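PDB 1N9W: aspartate--tRNA(Asp/Asn) ligase, which attaches L-aspartate to both tRNA(Asp) and tRNA(Asn), first activating the amino acid with ATP and then transferring it to the acceptor end of the tRNA. Local coordinates for residues 326-331 with 351-356. Sequence-based numbering, arbitrary orientation.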
loop_
_atom_site.group_PDB
_atom_site.type_symbol
_atom_site.label_atom_id
_atom_site.label_comp_id
_atom_site.label_asym_id
_atom_site.label_seq_id
_atom_site.Cartn_x
_atom_site.Cartn_y
_atom_site.Cartn_z
ATOM N N THR B 326 10.817 12.401 21.924
ATOM C CA THR B 326 11.310 13.426 21.018
ATOM C C THR B 326 12.690 13.892 21.470
ATOM O O THR B 326 12.857 14.335 22.602
ATOM C CB THR B 326 10.364 14.631 20.990
ATOM O OG1 THR B 326 9.027 14.174 20.770
ATOM C CG2 THR B 326 10.756 15.586 19.871
ATOM N N TYR B 327 13.671 13.787 20.576
ATOM C CA TYR B 327 15.041 14.191 20.872
ATOM C C TYR B 327 15.051 15.615 21.431
ATOM O O TYR B 327 14.699 16.567 20.735
ATOM C CB TYR B 327 15.906 14.133 19.608
ATOM C CG TYR B 327 17.395 14.091 19.878
ATOM C CD1 TYR B 327 18.071 12.875 19.976
ATOM C CD2 TYR B 327 18.120 15.264 20.076
ATOM C CE1 TYR B 327 19.436 12.828 20.268
ATOM C CE2 TYR B 327 19.486 15.230 20.370
ATOM C CZ TYR B 327 20.136 14.008 20.466
ATOM O OH TYR B 327 21.481 13.964 20.769
ATOM N N PRO B 328 15.445 15.769 22.708
ATOM C CA PRO B 328 15.505 17.071 23.378
ATOM C C PRO B 328 16.611 17.984 22.863
ATOM O O PRO B 328 17.654 17.524 22.403
ATOM C CB PRO B 328 15.721 16.698 24.841
ATOM C CG PRO B 328 15.097 15.343 24.948
ATOM C CD PRO B 328 15.596 14.684 23.690
ATOM N N GLU B 329 16.372 19.286 22.954
ATOM C CA GLU B 329 17.342 20.287 22.535
ATOM C C GLU B 329 17.693 21.016 23.826
ATOM O O GLU B 329 16.871 21.098 24.739
ATOM C CB GLU B 329 16.704 21.241 21.527
ATOM C CG GLU B 329 17.691 21.977 20.621
ATOM C CD GLU B 329 18.382 21.053 19.627
ATOM O OE1 GLU B 329 18.981 20.050 20.065
ATOM O OE2 GLU B 329 18.322 21.329 18.409
ATOM N N GLU B 330 18.904 21.544 23.927
ATOM C CA GLU B 330 19.276 22.247 25.153
ATOM C C GLU B 330 18.979 23.737 25.092
ATOM O O GLU B 330 19.877 24.569 24.996
ATOM C CB GLU B 330 20.748 22.020 25.489
ATOM C CG GLU B 330 21.120 22.634 26.824
ATOM C CD GLU B 330 20.065 22.371 27.879
ATOM O OE1 GLU B 330 19.895 21.192 28.272
ATOM O OE2 GLU B 330 19.392 23.332 28.310
ATOM N N ASP B 331 17.691 24.049 25.155
ATOM C CA ASP B 331 17.194 25.416 25.132
ATOM C C ASP B 331 15.699 25.302 25.368
ATOM O O ASP B 331 14.943 26.257 25.188
ATOM C CB ASP B 331 17.512 26.098 23.788
ATOM C CG ASP B 331 16.946 25.353 22.595
ATOM O OD1 ASP B 331 16.826 24.112 22.668
ATOM O OD2 ASP B 331 16.647 26.005 21.572
ATOM N N GLN B 351 13.222 14.010 15.051
ATOM C CA GLN B 351 14.181 13.014 15.500
ATOM C C GLN B 351 13.750 12.474 16.862
ATOM O O GLN B 351 13.199 13.217 17.673
ATOM C CB GLN B 351 15.577 13.634 15.578
ATOM C CG GLN B 351 16.601 12.762 16.275
ATOM C CD GLN B 351 18.024 13.123 15.900
ATOM O OE1 GLN B 351 18.314 14.266 15.533
ATOM N NE2 GLN B 351 18.925 12.152 15.999
ATOM N N ARG B 352 13.977 11.183 17.099
ATOM C CA ARG B 352 13.619 10.554 18.369
ATOM C C ARG B 352 14.897 10.358 19.177
ATOM O O ARG B 352 15.991 10.637 18.692
ATOM C CB ARG B 352 12.984 9.167 18.163
ATOM C CG ARG B 352 12.326 8.906 16.811
ATOM C CD ARG B 352 11.046 9.693 16.636
ATOM N NE ARG B 352 10.369 9.390 15.381
ATOM C CZ ARG B 352 9.232 9.965 15.003
ATOM N NH1 ARG B 352 8.655 10.869 15.784
ATOM N NH2 ARG B 352 8.673 9.646 13.843
ATOM N N ILE B 353 14.750 9.863 20.404
ATOM C CA ILE B 353 15.887 9.596 21.285
ATOM C C ILE B 353 16.300 8.133 21.094
ATOM O O ILE B 353 15.459 7.236 21.155
ATOM C CB ILE B 353 15.506 9.819 22.772
ATOM C CG1 ILE B 353 15.103 11.281 22.989
ATOM C CG2 ILE B 353 16.673 9.441 23.682
ATOM C CD1 ILE B 353 14.494 11.553 24.349
ATOM N N HIS B 354 17.590 7.889 20.876
ATOM C CA HIS B 354 18.077 6.525 20.656
ATOM C C HIS B 354 18.842 5.913 21.819
ATOM O O HIS B 354 18.959 4.691 21.909
ATOM C CB HIS B 354 18.957 6.475 19.413
ATOM C CG HIS B 354 20.071 7.473 19.424
ATOM N ND1 HIS B 354 19.856 8.826 19.280
ATOM C CD2 HIS B 354 21.411 7.313 19.538
ATOM C CE1 HIS B 354 21.017 9.458 19.301
ATOM N NE2 HIS B 354 21.973 8.565 19.457
ATOM N N ARG B 355 19.374 6.752 22.699
ATOM C CA ARG B 355 20.126 6.254 23.844
ATOM C C ARG B 355 19.203 5.867 24.988
ATOM O O ARG B 355 18.320 6.629 25.376
ATOM C CB ARG B 355 21.132 7.308 24.317
ATOM C CG ARG B 355 22.441 7.320 23.536
ATOM C CD ARG B 355 23.431 6.256 24.029
ATOM N NE ARG B 355 24.067 6.634 25.296
ATOM C CZ ARG B 355 23.532 6.456 26.504
ATOM N NH1 ARG B 355 22.338 5.892 26.640
ATOM N NH2 ARG B 355 24.193 6.853 27.583
ATOM N N TYR B 356 19.413 4.670 25.518
ATOM C CA TYR B 356 18.609 4.168 26.620
ATOM C C TYR B 356 18.638 5.138 27.790
ATOM O O TYR B 356 17.595 5.526 28.315
ATOM C CB TYR B 356 19.142 2.818 27.083
ATOM C CG TYR B 356 18.421 2.262 28.285
ATOM C CD1 TYR B 356 17.135 1.743 28.168
ATOM C CD2 TYR B 356 19.029 2.246 29.539
ATOM C CE1 TYR B 356 16.474 1.212 29.269
ATOM C CE2 TYR B 356 18.375 1.717 30.648
ATOM C CZ TYR B 356 17.102 1.201 30.504
ATOM O OH TYR B 356 16.460 0.650 31.586
#
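Thr326 CA rests 3.8 Å from Gln351 O, beside a single backbone bridge between Thr326 and Arg352, just past the end of strand 344-351, an inner strand of the largely antiparallel sheet of the class II synthetase catalytic domain. The loop 326-331, which precedes strand 336-341, here meets the end of strand 344-351 and the loop leading into helix 356-364. Thr326 turns its CB away and gives OG1 to the carbonyl of Pro323, while its own O lies 3.7 Å from Ile353 CD1. Arg352, likewise directed away, is paired with Glu220 and is predicted to bind L-aspartate, so the bridge joins the loop to the backbone of a probable substrate-site residue.

Tyr327 makes the largest share of the contact. Its N donates to Gln351 O at 3.0 Å in a nearly straight bond (163°), with the donor tilted from the carbonyl plane. CG, anti to the backbone N (chi1 -161°), starts the side chain off beside that of Gln351, and the two lie side by side, pointing the same way; Gln351 CD lies over one face of the ring, the two planes 29° apart, and OE1 is held by Arg335. At the ring edge Arg352 O comes within 3.3 Å of Tyr327 CD1. Farther out, His354 CE1 lies 3.8 Å from Tyr327 CE1, edge to edge. An alanine here would probably open a gap beside the Gln351 amide and take from the His354 ring edge its contact with the tyrosine, while the backbone bond could remain.

Pro328 ends the contact, crossing Ile353 at about a right angle: its CD packs tightly against Ile353 CD1, 3.4 Å away, with Ile353 CG1 at 3.5 Å from the same ring carbon.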